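Local coordinates for protein myroilysin (Myroides profundi, PDB 5CZW) that probably acts as a zinc-dependent endopeptidase of the astacin (M12A) family, kept latent here by a propeptide thiol bound to the metal, at residues Trp71-Ile77 and Ile232-Arg238; Ser99-Gly104 and Glu138-Gly144; Ser132-His137 and Asn220-Leu224; Met145-Gln150 and Ser201-Ile207. The protein carries 1 engineered substitution. All coordinates share one frame; numbering follows the deposited sequence.

Three of the four contacts meet at the zinc, each supplying one histidine: His141 in contact 2, His137 in contact 3 and His147 in contact 4. Cys23 of the propeptide is the fourth ligand. Contacts 2 and 3 share helix 128-143, and contact 4 follows directly from its end through Met145 N, 2.9 Å from Gly140 O. The centres of contacts 3 and 4 lie about 10 Å apart; His137 ND1 joins them, 2.7 Å from Ile202 O. Contact 1 lies against helix 128-143, the side chain of Trp71 about 10 Å from the zinc, and is tied to that helix by Trp71 NE1, 3.0 Å from Ile136 O, and Tyr236 OH, 2.6 Å from Leu143 O.

Contact 1: residues Trp71-Ile77 and Ile232-Arg238; sequences WSNYANI and IATVYPR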
# COMPACT_ATOMS: atom_id res chain seq x y z
N TRP A 71 -0.79 -14.10 -3.77
CA TRP A 71 -2.21 -13.98 -3.69
C TRP A 71 -2.97 -14.96 -4.62
O TRP A 71 -4.07 -15.37 -4.30
CB TRP A 71 -2.61 -12.57 -4.15
CG TRP A 71 -2.43 -11.56 -3.08
CD1 TRP A 71 -1.47 -10.58 -3.08
CD2 TRP A 71 -3.22 -11.38 -1.91
NE1 TRP A 71 -1.64 -9.80 -1.95
CE2 TRP A 71 -2.72 -10.24 -1.24
CE3 TRP A 71 -4.36 -12.01 -1.40
CZ2 TRP A 71 -3.29 -9.77 -0.04
CZ3 TRP A 71 -4.96 -11.51 -0.22
CH2 TRP A 71 -4.37 -10.34 0.44
N SER A 72 -2.33 -15.31 -5.73
CA SER A 72 -3.00 -16.19 -6.67
C SER A 72 -3.14 -17.60 -6.19
O SER A 72 -3.90 -18.37 -6.82
CB SER A 72 -2.27 -16.16 -7.98
OG SER A 72 -2.29 -14.83 -8.45
N ASN A 73 -2.44 -17.94 -5.12
CA ASN A 73 -2.71 -19.24 -4.47
C ASN A 73 -4.09 -19.39 -3.88
O ASN A 73 -4.53 -20.52 -3.56
CB ASN A 73 -1.58 -19.51 -3.45
CG ASN A 73 -0.24 -19.75 -4.16
OD1 ASN A 73 -0.20 -20.17 -5.35
ND2 ASN A 73 0.86 -19.45 -3.49
N TYR A 74 -4.79 -18.29 -3.67
CA TYR A 74 -6.02 -18.25 -2.94
C TYR A 74 -7.10 -17.55 -3.74
O TYR A 74 -8.25 -17.91 -3.66
CB TYR A 74 -5.81 -17.54 -1.56
CG TYR A 74 -4.67 -18.19 -0.83
CD1 TYR A 74 -4.88 -19.41 -0.22
CD2 TYR A 74 -3.38 -17.65 -0.82
CE1 TYR A 74 -3.84 -20.04 0.42
CE2 TYR A 74 -2.37 -18.27 -0.15
CZ TYR A 74 -2.59 -19.48 0.44
OH TYR A 74 -1.53 -20.15 1.09
N ALA A 75 -6.75 -16.47 -4.46
CA ALA A 75 -7.66 -15.74 -5.32
C ALA A 75 -7.59 -16.23 -6.79
O ALA A 75 -6.53 -16.55 -7.34
CB ALA A 75 -7.29 -14.24 -5.34
N ASN A 76 -8.73 -16.19 -7.44
CA ASN A 76 -8.79 -16.47 -8.87
C ASN A 76 -8.48 -15.19 -9.65
O ASN A 76 -9.29 -14.68 -10.36
CB ASN A 76 -10.18 -16.96 -9.17
CG ASN A 76 -10.32 -17.50 -10.55
OD1 ASN A 76 -9.38 -17.79 -11.20
ND2 ASN A 76 -11.51 -17.59 -11.01
N ILE A 77 -7.31 -14.62 -9.36
CA ILE A 77 -6.76 -13.41 -10.03
C ILE A 77 -5.27 -13.73 -10.18
O ILE A 77 -4.69 -14.32 -9.26
CB ILE A 77 -6.88 -12.12 -9.15
CG1 ILE A 77 -8.33 -11.75 -8.93
CG2 ILE A 77 -6.11 -10.91 -9.74
CD1 ILE A 77 -9.13 -11.35 -10.16
N ILE A 232 -10.28 -13.74 0.55
CA ILE A 232 -9.94 -13.37 -0.83
C ILE A 232 -10.46 -14.48 -1.80
O ILE A 232 -10.82 -14.20 -2.94
CB ILE A 232 -8.44 -13.11 -1.04
CG1 ILE A 232 -8.21 -12.24 -2.28
CG2 ILE A 232 -7.65 -14.37 -1.12
CD1 ILE A 232 -8.80 -10.84 -2.09
N ALA A 233 -10.55 -15.74 -1.30
CA ALA A 233 -11.12 -16.78 -2.12
C ALA A 233 -12.64 -16.61 -2.25
O ALA A 233 -13.27 -17.05 -3.25
CB ALA A 233 -10.79 -18.13 -1.52
N THR A 234 -13.25 -15.95 -1.30
CA THR A 234 -14.66 -15.63 -1.40
C THR A 234 -14.89 -14.51 -2.33
O THR A 234 -15.82 -14.50 -3.09
CB THR A 234 -15.25 -15.37 0.01
OG1 THR A 234 -15.00 -16.54 0.81
CG2 THR A 234 -16.66 -15.07 -0.05
N VAL A 235 -14.00 -13.50 -2.32
CA VAL A 235 -14.16 -12.45 -3.29
C VAL A 235 -13.91 -12.91 -4.72
O VAL A 235 -14.67 -12.60 -5.60
CB VAL A 235 -13.14 -11.32 -3.02
CG1 VAL A 235 -13.31 -10.17 -3.99
CG2 VAL A 235 -13.32 -10.72 -1.62
N TYR A 236 -12.88 -13.74 -4.89
CA TYR A 236 -12.43 -14.21 -6.19
C TYR A 236 -12.40 -15.73 -6.21
O TYR A 236 -11.31 -16.37 -6.18
CB TYR A 236 -11.09 -13.64 -6.45
CG TYR A 236 -11.04 -12.10 -6.49
CD1 TYR A 236 -11.66 -11.38 -7.50
CD2 TYR A 236 -10.28 -11.38 -5.54
CE1 TYR A 236 -11.61 -10.00 -7.55
CE2 TYR A 236 -10.16 -9.96 -5.64
CZ TYR A 236 -10.85 -9.29 -6.58
OH TYR A 236 -10.76 -7.87 -6.76
N PRO A 237 -13.61 -16.34 -6.23
CA PRO A 237 -13.73 -17.81 -6.19
C PRO A 237 -13.44 -18.50 -7.56
O PRO A 237 -13.60 -17.88 -8.61
CB PRO A 237 -15.20 -18.01 -5.81
CG PRO A 237 -15.90 -16.84 -6.33
CD PRO A 237 -14.94 -15.72 -6.08
N ARG A 238 -13.03 -19.76 -7.51
CA ARG A 238 -12.89 -20.57 -8.73
C ARG A 238 -14.20 -21.32 -9.06
O ARG A 238 -15.15 -20.75 -9.62
CB ARG A 238 -11.77 -21.57 -8.51
CG ARG A 238 -10.51 -20.90 -8.03
CD ARG A 238 -9.35 -21.85 -7.89
NE ARG A 238 -8.25 -21.26 -7.08
CZ ARG A 238 -7.39 -20.32 -7.50
NH1 ARG A 238 -7.51 -19.82 -8.74
NH2 ARG A 238 -6.40 -19.90 -6.67
O HOH W 1 -6.48 -22.33 -4.66
O HOH W 2 -10.24 -18.75 -5.28
O HOH W 3 -5.26 -17.94 -9.41
O HOH W 4 -9.16 -20.80 -11.21
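Arg238 turns its guanidinium back along the loop 71-77, where NH2 hydrogen-bonds to Ser72 O (2.9 Å) with the acceptor in the guanidinium plane. Water extends this polar side: one molecule links Ala75 O to Arg238 NH1, another links Asn76 OD1 to the same nitrogen, and a third donates to both Tyr74 O and Tyr236 O. Asn76 bonds directly from its backbone N to Tyr236 O (2.9 Å); its CG, anti to that N (chi1 -170°), carries ND2 to Pro237 O (3.2 Å), above the carbonyl plane. An alanine here would probably leave Pro237 O with one amide donor fewer, Asn45 still bonding to it, and the water on Arg238 NH1 without OD1. Asn76 is also the centre of an inverse gamma turn just before the outermost strand 78-81, so the contact fastens the tail after helix 231-235 to the margin of the astacin-type sheet. Apolar packing lies deeper. Ile77 CG1 sits over the centre of the Tyr236 ring, 3.7 Å from its centroid, while Val235 CG1 covers the opposite face. Ile232 divides its branches: CG2 meets Tyr74 CB (3.7 Å), and CG1 meets Ala75 CB (3.8 Å) and Trp71 CZ3.

Contact 2: residues Ser99-Gly104 and Glu138-Gly144; sequences SYSYLG and EFGHALG. With ZN (zinc ion), chain B.
This is a buried strand-on-helix contact, in which the edge strand 100-101 and the loop after it lie along the last turns of the zinc-binding helix 128-143, from Ser101 against Glu138 to Gly104 against Gly144. The side chain of Glu138 bends at chi2 (-49°) and thereby brings its carboxylate against the strand backbone: OE1 comes to 3.2 Å from Tyr100 C, and OE2 to 3.5 Å from Ser99 CB. OE1 also lies in the plane of the His141 ring, at its edge. One turn on, Ser101 CB packs against His141 CB (3.9 Å). With OG anti to the backbone N (chi1 179°), the hydroxyl of Ser101 passes beside Ala142 CB and donates to Tyr102 O (2.8 Å) on a lone pair in the carbonyl plane. Glu138 and His141 belong to the HExxHxxGxxH zinc-binding motif of metzincins, which runs on to Gly144 and His147, and His141 NE2 binds the zinc at 2.1 Å. In such enzymes the antiparallel edge strand borders the substrate cleft; here Ser99 makes backbone bonds with Val22 and Lys24, the neighbours of the zinc-bound Cys23, consistent with a propeptide occupying that cleft. Leu103 CD2 approaches His141 ND1 to 3.8 Å, a nitrogen hydrogen-bonded to Met145 O. Beyond it, Gly104 N donates to His141 O (2.9 Å) in the carbonyl plane. The same oxygen accepts from Gly144 N in the Schellman motif that ends the helix. Packing is close at this end: Gly104 CA touches Ala142 O, and a CB on Gly104 would crowd Gly144 CA.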
# COMPACT_ATOMS: atom_id res chain seq x y z
N SER A 99 4.66 3.90 1.03
CA SER A 99 4.21 2.83 0.12
C SER A 99 2.73 2.93 0.10
O SER A 99 2.07 3.34 1.08
CB SER A 99 4.64 1.43 0.64
OG SER A 99 6.05 1.24 0.67
N TYR A 100 2.13 2.55 -1.04
CA TYR A 100 0.72 2.77 -1.29
C TYR A 100 0.26 2.07 -2.53
O TYR A 100 1.09 1.81 -3.41
CB TYR A 100 0.42 4.33 -1.43
CG TYR A 100 1.25 5.19 -2.37
CD1 TYR A 100 0.99 5.25 -3.73
CD2 TYR A 100 2.36 5.85 -1.88
CE1 TYR A 100 1.76 6.01 -4.55
CE2 TYR A 100 3.14 6.64 -2.70
CZ TYR A 100 2.88 6.70 -4.02
OH TYR A 100 3.62 7.45 -4.91
N SER A 101 -1.06 1.94 -2.63
CA SER A 101 -1.74 1.50 -3.89
C SER A 101 -3.16 2.05 -3.89
O SER A 101 -3.84 2.07 -2.84
CB SER A 101 -1.82 -0.02 -4.01
OG SER A 101 -2.47 -0.44 -5.18
N TYR A 102 -3.62 2.43 -5.07
CA TYR A 102 -5.04 2.64 -5.23
C TYR A 102 -5.76 1.36 -4.99
O TYR A 102 -5.22 0.26 -5.11
CB TYR A 102 -5.35 3.30 -6.60
CG TYR A 102 -4.69 4.63 -6.75
CD1 TYR A 102 -5.25 5.78 -6.14
CD2 TYR A 102 -3.47 4.79 -7.43
CE1 TYR A 102 -4.63 6.97 -6.21
CE2 TYR A 102 -2.81 6.00 -7.45
CZ TYR A 102 -3.44 7.11 -6.90
OH TYR A 102 -2.84 8.34 -6.95
N LEU A 103 -7.04 1.46 -4.66
CA LEU A 103 -7.81 0.29 -4.37
C LEU A 103 -8.48 -0.42 -5.54
O LEU A 103 -9.33 0.12 -6.15
CB LEU A 103 -8.94 0.65 -3.42
CG LEU A 103 -8.49 1.20 -2.09
CD1 LEU A 103 -9.68 1.45 -1.18
CD2 LEU A 103 -7.57 0.22 -1.38
N GLY A 104 -8.08 -1.66 -5.76
CA GLY A 104 -8.78 -2.44 -6.75
C GLY A 104 -8.77 -1.79 -8.14
O GLY A 104 -7.78 -1.22 -8.57
N GLU A 138 0.43 -4.30 -0.14
CA GLU A 138 0.05 -3.38 -1.20
C GLU A 138 -0.71 -4.03 -2.27
O GLU A 138 -1.66 -3.43 -2.82
CB GLU A 138 1.29 -2.61 -1.77
CG GLU A 138 1.99 -1.64 -0.79
CD GLU A 138 1.08 -0.67 -0.03
OE1 GLU A 138 -0.01 -0.33 -0.49
OE2 GLU A 138 1.55 -0.23 1.10
N PHE A 139 -0.34 -5.30 -2.62
CA PHE A 139 -1.16 -6.05 -3.58
C PHE A 139 -2.55 -6.41 -3.09
O PHE A 139 -3.52 -6.54 -3.89
CB PHE A 139 -0.35 -7.21 -4.22
CG PHE A 139 0.50 -6.74 -5.38
CD1 PHE A 139 1.81 -6.24 -5.12
CD2 PHE A 139 0.08 -6.66 -6.68
CE1 PHE A 139 2.62 -5.73 -6.16
CE2 PHE A 139 0.93 -6.21 -7.72
CZ PHE A 139 2.19 -5.73 -7.43
N GLY A 140 -2.71 -6.48 -1.75
CA GLY A 140 -4.03 -6.63 -1.14
C GLY A 140 -4.87 -5.43 -1.46
O GLY A 140 -6.01 -5.55 -1.91
N HIS A 141 -4.36 -4.21 -1.27
CA HIS A 141 -5.08 -3.06 -1.71
C HIS A 141 -5.29 -3.12 -3.19
O HIS A 141 -6.43 -2.74 -3.62
CB HIS A 141 -4.21 -1.83 -1.44
CG HIS A 141 -4.02 -1.45 -0.01
ND1 HIS A 141 -5.02 -1.36 0.90
CD2 HIS A 141 -2.92 -1.06 0.63
CE1 HIS A 141 -4.55 -1.03 2.08
NE2 HIS A 141 -3.31 -0.76 1.87
N ALA A 142 -4.33 -3.59 -4.00
CA ALA A 142 -4.54 -3.66 -5.47
C ALA A 142 -5.72 -4.58 -5.91
O ALA A 142 -6.35 -4.38 -6.97
CB ALA A 142 -3.26 -4.02 -6.23
N LEU A 143 -6.04 -5.56 -5.03
CA LEU A 143 -7.20 -6.42 -5.19
C LEU A 143 -8.50 -5.93 -4.61
O LEU A 143 -9.54 -6.52 -4.84
CB LEU A 143 -6.88 -7.80 -4.67
CG LEU A 143 -5.74 -8.56 -5.29
CD1 LEU A 143 -5.32 -9.78 -4.48
CD2 LEU A 143 -6.20 -8.99 -6.70
N GLY A 144 -8.39 -4.86 -3.87
CA GLY A 144 -9.50 -4.16 -3.30
C GLY A 144 -9.66 -4.18 -1.81
O GLY A 144 -10.67 -3.65 -1.27
ZN ZN B . -2.04 -0.23 3.48

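Contact 3: residues Ser132-His137 and Asn220-Leu224; sequences SRTVIH and NNSVL. With ZN (zinc ion), chain B.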
# COMPACT_ATOMS: atom_id res chain seq x y z
N SER A 132 7.91 -9.49 1.97
CA SER A 132 6.68 -10.24 2.04
C SER A 132 5.57 -9.38 2.66
O SER A 132 4.43 -9.26 2.12
CB SER A 132 6.86 -11.54 2.89
OG SER A 132 5.61 -12.28 2.93
N ARG A 133 5.85 -8.79 3.77
CA ARG A 133 4.86 -7.96 4.41
C ARG A 133 4.33 -6.83 3.52
O ARG A 133 3.14 -6.64 3.36
CB ARG A 133 5.45 -7.36 5.71
CG ARG A 133 4.49 -6.47 6.52
CD ARG A 133 5.18 -5.86 7.74
NE ARG A 133 6.06 -4.78 7.40
CZ ARG A 133 5.77 -3.48 7.47
NH1 ARG A 133 4.61 -3.06 7.88
NH2 ARG A 133 6.67 -2.62 7.12
N THR A 134 5.26 -6.09 3.00
CA THR A 134 4.86 -4.81 2.33
C THR A 134 4.32 -5.11 0.88
O THR A 134 3.30 -4.50 0.45
CB THR A 134 5.99 -3.82 2.37
OG1 THR A 134 6.15 -3.39 3.74
CG2 THR A 134 5.73 -2.59 1.46
N VAL A 135 4.91 -6.10 0.19
CA VAL A 135 4.45 -6.40 -1.15
C VAL A 135 3.05 -7.03 -1.06
O VAL A 135 2.10 -6.60 -1.75
CB VAL A 135 5.39 -7.31 -1.95
CG1 VAL A 135 4.78 -7.71 -3.26
CG2 VAL A 135 6.69 -6.56 -2.14
N ILE A 136 2.89 -8.08 -0.26
CA ILE A 136 1.58 -8.71 -0.16
C ILE A 136 0.55 -7.68 0.30
O ILE A 136 -0.52 -7.65 -0.26
CB ILE A 136 1.60 -9.95 0.78
CG1 ILE A 136 2.63 -10.94 0.22
CG2 ILE A 136 0.24 -10.59 0.91
CD1 ILE A 136 2.66 -12.27 0.91
N HIS A 137 0.89 -6.86 1.26
CA HIS A 137 -0.03 -5.82 1.70
C HIS A 137 -0.52 -4.85 0.58
O HIS A 137 -1.70 -4.64 0.41
CB HIS A 137 0.64 -5.07 2.82
CG HIS A 137 -0.20 -4.03 3.46
ND1 HIS A 137 -0.86 -4.29 4.61
CD2 HIS A 137 -0.40 -2.73 3.18
CE1 HIS A 137 -1.49 -3.23 5.00
NE2 HIS A 137 -1.18 -2.26 4.19
N ASN A 220 2.35 -4.92 11.55
CA ASN A 220 1.81 -5.75 10.55
C ASN A 220 2.33 -7.15 10.66
O ASN A 220 3.44 -7.37 10.94
CB ASN A 220 2.54 -5.21 9.26
CG ASN A 220 1.63 -4.92 8.13
OD1 ASN A 220 1.20 -5.80 7.40
ND2 ASN A 220 1.44 -3.65 7.89
N ASN A 221 1.49 -8.07 10.39
CA ASN A 221 1.83 -9.43 10.28
C ASN A 221 2.57 -9.49 8.90
O ASN A 221 2.43 -8.58 8.12
CB ASN A 221 0.49 -10.13 10.34
CG ASN A 221 -0.37 -9.63 11.55
OD1 ASN A 221 -0.19 -10.14 12.62
ND2 ASN A 221 -1.19 -8.55 11.38
N SER A 222 3.36 -10.51 8.60
CA SER A 222 4.10 -10.53 7.33
C SER A 222 3.77 -11.58 6.28
O SER A 222 4.37 -11.64 5.25
CB SER A 222 5.58 -10.47 7.63
OG SER A 222 5.94 -11.65 8.29
N VAL A 223 2.77 -12.36 6.57
CA VAL A 223 2.26 -13.45 5.70
C VAL A 223 0.73 -13.42 5.69
O VAL A 223 0.10 -12.78 6.59
CB VAL A 223 2.74 -14.84 6.20
CG1 VAL A 223 4.26 -14.93 6.23
CG2 VAL A 223 2.13 -15.11 7.58
N LEU A 224 0.12 -14.09 4.71
CA LEU A 224 -1.31 -14.18 4.60
C LEU A 224 -1.88 -14.95 5.82
O LEU A 224 -1.31 -16.00 6.19
CB LEU A 224 -1.67 -14.89 3.28
CG LEU A 224 -1.44 -14.01 2.07
CD1 LEU A 224 -1.52 -14.73 0.73
CD2 LEU A 224 -2.43 -12.84 2.09
ZN ZN B . -2.04 -0.23 3.48
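Arg133 starts its passage along the loop 220-224 at CB, which rests on Ser222 CB at 3.7 Å. CG, anti to the backbone N (chi1 -179°), carries the chain past Asn221 O at 3.4 Å, a carbonyl buried by this contact for which the model has no polar partner. Around CD the side chain runs beside Asn220, where the model is doubtful in detail. A bend at chi3 (76°) then turns the guanidinium back toward its own helix: Thr134 OG1 lies over one face near the rim, 3.4 Å above the plane. NH2 ends in a salt bridge with Glu130, and the arginine also touches Ser206. The helix that presents this side chain is the zinc-binding helix 128-143 of the metzincin fold, and the loop lies between helices 178-184 and 231-235. His137, one turn after Arg133, has Asn220 beside its imidazole and binds the zinc through NE2 at 2.3 Å; its ND1 donates instead to Ile202 O, a second-shell bond that would fix the rotation of the ring. Just before Arg133 in the helix, Ser132 OG donates to Ser222 O at 2.7 Å, nearly along the C=O axis. One turn on from Ser132, the contact becomes apolar, with Ile136 CG2 against Leu224 CD2 at 3.7 Å, the two branched chains crossing at a slant.

Contact 4: residues Met145-Gln150 and Ser201-Ile207; sequences MIHEHQ and SIMHYSI. With ZN (zinc ion), chain B.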
# COMPACT_ATOMS: atom_id res chain seq x y z
N MET A 145 -8.70 -4.73 -1.11
CA MET A 145 -8.81 -4.76 0.32
C MET A 145 -8.46 -3.44 0.97
O MET A 145 -7.61 -2.78 0.50
CB MET A 145 -7.92 -5.85 0.86
CG MET A 145 -8.57 -7.21 0.54
SD MET A 145 -7.82 -8.59 1.32
CE MET A 145 -8.52 -8.50 2.95
N ILE A 146 -9.15 -3.11 2.06
CA ILE A 146 -8.86 -1.94 2.85
C ILE A 146 -8.04 -2.33 4.09
O ILE A 146 -7.85 -3.52 4.37
CB ILE A 146 -10.18 -1.21 3.17
CG1 ILE A 146 -11.02 -2.07 4.12
CG2 ILE A 146 -10.84 -0.76 1.86
CD1 ILE A 146 -12.26 -1.35 4.67
N HIS A 147 -7.58 -1.32 4.83
CA HIS A 147 -6.96 -1.58 6.05
C HIS A 147 -7.83 -2.25 7.12
O HIS A 147 -8.97 -1.84 7.37
CB HIS A 147 -6.43 -0.29 6.65
CG HIS A 147 -5.17 0.20 5.98
ND1 HIS A 147 -4.99 1.51 5.61
CD2 HIS A 147 -4.09 -0.47 5.47
CE1 HIS A 147 -3.85 1.64 4.97
NE2 HIS A 147 -3.26 0.49 4.98
N GLU A 148 -7.24 -3.16 7.82
CA GLU A 148 -7.76 -3.61 9.16
C GLU A 148 -7.13 -2.77 10.23
O GLU A 148 -5.93 -2.64 10.27
CB GLU A 148 -7.36 -5.07 9.40
CG GLU A 148 -8.05 -6.05 8.43
CD GLU A 148 -9.55 -6.18 8.70
OE1 GLU A 148 -10.00 -6.27 9.91
OE2 GLU A 148 -10.32 -6.07 7.70
N HIS A 149 -7.94 -2.11 11.05
CA HIS A 149 -7.40 -1.26 12.12
C HIS A 149 -8.26 -1.49 13.35
O HIS A 149 -9.42 -1.26 13.33
CB HIS A 149 -7.48 0.17 11.71
CG HIS A 149 -7.19 1.11 12.81
ND1 HIS A 149 -5.93 1.22 13.36
CD2 HIS A 149 -7.97 1.99 13.46
CE1 HIS A 149 -5.97 2.12 14.34
NE2 HIS A 149 -7.20 2.61 14.40
N GLN A 150 -7.64 -2.04 14.38
CA GLN A 150 -8.27 -2.29 15.66
C GLN A 150 -7.87 -1.08 16.45
O GLN A 150 -6.69 -0.92 16.75
CB GLN A 150 -7.64 -3.56 16.28
CG GLN A 150 -8.37 -4.15 17.47
CD GLN A 150 -9.70 -4.73 17.03
OE1 GLN A 150 -10.70 -4.61 17.72
NE2 GLN A 150 -9.73 -5.29 15.81
N SER A 201 -4.11 -10.41 10.16
CA SER A 201 -4.28 -10.02 8.79
C SER A 201 -3.09 -9.26 8.23
O SER A 201 -2.49 -8.39 8.89
CB SER A 201 -5.54 -9.22 8.56
OG SER A 201 -5.67 -8.86 7.17
N ILE A 202 -2.73 -9.59 7.00
CA ILE A 202 -1.67 -8.88 6.34
C ILE A 202 -2.11 -7.41 6.10
O ILE A 202 -1.28 -6.58 5.92
CB ILE A 202 -1.38 -9.57 5.00
CG1 ILE A 202 -0.13 -9.06 4.41
CG2 ILE A 202 -2.52 -9.34 4.04
CD1 ILE A 202 1.10 -9.62 5.00
N MET A 203 -3.44 -7.18 6.15
CA MET A 203 -4.02 -5.86 5.89
C MET A 203 -4.02 -4.90 7.09
O MET A 203 -4.51 -3.78 6.99
CB MET A 203 -5.40 -5.95 5.16
CG MET A 203 -5.37 -6.57 3.76
SD MET A 203 -4.00 -6.06 2.72
CE MET A 203 -4.39 -4.32 2.45
N HIS A 204 -3.50 -5.35 8.22
CA HIS A 204 -3.50 -4.47 9.40
C HIS A 204 -2.72 -3.23 9.09
O HIS A 204 -1.79 -3.28 8.40
CB HIS A 204 -3.09 -5.14 10.74
CG HIS A 204 -4.26 -5.67 11.52
ND1 HIS A 204 -5.03 -4.87 12.34
CD2 HIS A 204 -4.84 -6.89 11.53
CE1 HIS A 204 -6.00 -5.59 12.86
NE2 HIS A 204 -5.92 -6.81 12.36
N TYR A 205 -3.17 -2.12 9.64
CA TYR A 205 -2.57 -0.78 9.42
C TYR A 205 -1.48 -0.53 10.42
O TYR A 205 -1.68 -0.56 11.66
CB TYR A 205 -3.69 0.25 9.62
CG TYR A 205 -3.24 1.63 9.45
CD1 TYR A 205 -2.81 2.06 8.26
CD2 TYR A 205 -3.48 2.55 10.41
CE1 TYR A 205 -2.43 3.36 8.05
CE2 TYR A 205 -3.04 3.83 10.29
CZ TYR A 205 -2.57 4.27 9.08
OH TYR A 205 -2.20 5.60 8.88
N SER A 206 -0.28 -0.37 9.91
CA SER A 206 0.88 -0.07 10.72
C SER A 206 0.93 1.39 11.12
O SER A 206 0.78 2.21 10.30
CB SER A 206 2.10 -0.33 9.86
OG SER A 206 2.14 -1.66 9.52
N ILE A 207 1.19 1.66 12.39
CA ILE A 207 1.34 2.99 12.91
C ILE A 207 2.82 3.16 13.26
O ILE A 207 3.35 2.49 14.13
CB ILE A 207 0.42 3.31 14.11
CG1 ILE A 207 -1.05 3.21 13.61
CG2 ILE A 207 0.68 4.71 14.63
CD1 ILE A 207 -2.12 3.12 14.66
ZN ZN B . -2.04 -0.23 3.48
O HOH W 5 -3.76 -0.47 13.49
O HOH W 6 -4.85 -2.96 14.00
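His147 and Tyr205 form the tightly packed part of this contact: with CG anti to its N (chi1 179°), Tyr205 lays CD1 over the centre of the imidazole, 3.5 Å from His147 CE1, the ring planes inclined at 49°. His147 NE2 binds the zinc at 2.1 Å, ND1 is bonded outside the contact, to Tyr187, and Met203 O lies at the ring edge. Met203 CG packs against Met145 CE (3.8 Å). Two backbone bonds hold the two segments together in a single bridge, Glu148 N to Met203 O (2.9 Å) and Tyr205 N to Glu148 O (2.9 Å). Residues 201-204 make a type I turn, the Met-turn of metzincins, which passes Met203 beneath the zinc histidines; Ser201 OG accepts from Met203 N in an ST turn. Tyr205 occupies the position of the tyrosine that binds zinc in astacin, but here its OH is 7.9 Å from the zinc, consistent with Cys23 holding the fourth site. Glu148 CB sits squarely over the His204 ring, 3.6 Å from its centroid, while its carboxylate leads away to Thr192 and Gln193 N. Past this pair the contact loosens: one water joins His149 ND1 to Tyr205 O, another lies between Gln150 N and His204 ND1. An alanine in place of His204 would probably uncover Glu148 CB and cost that second water its imidazole partner. Farther out, His149 CE1 only just reaches Ile207 CD1.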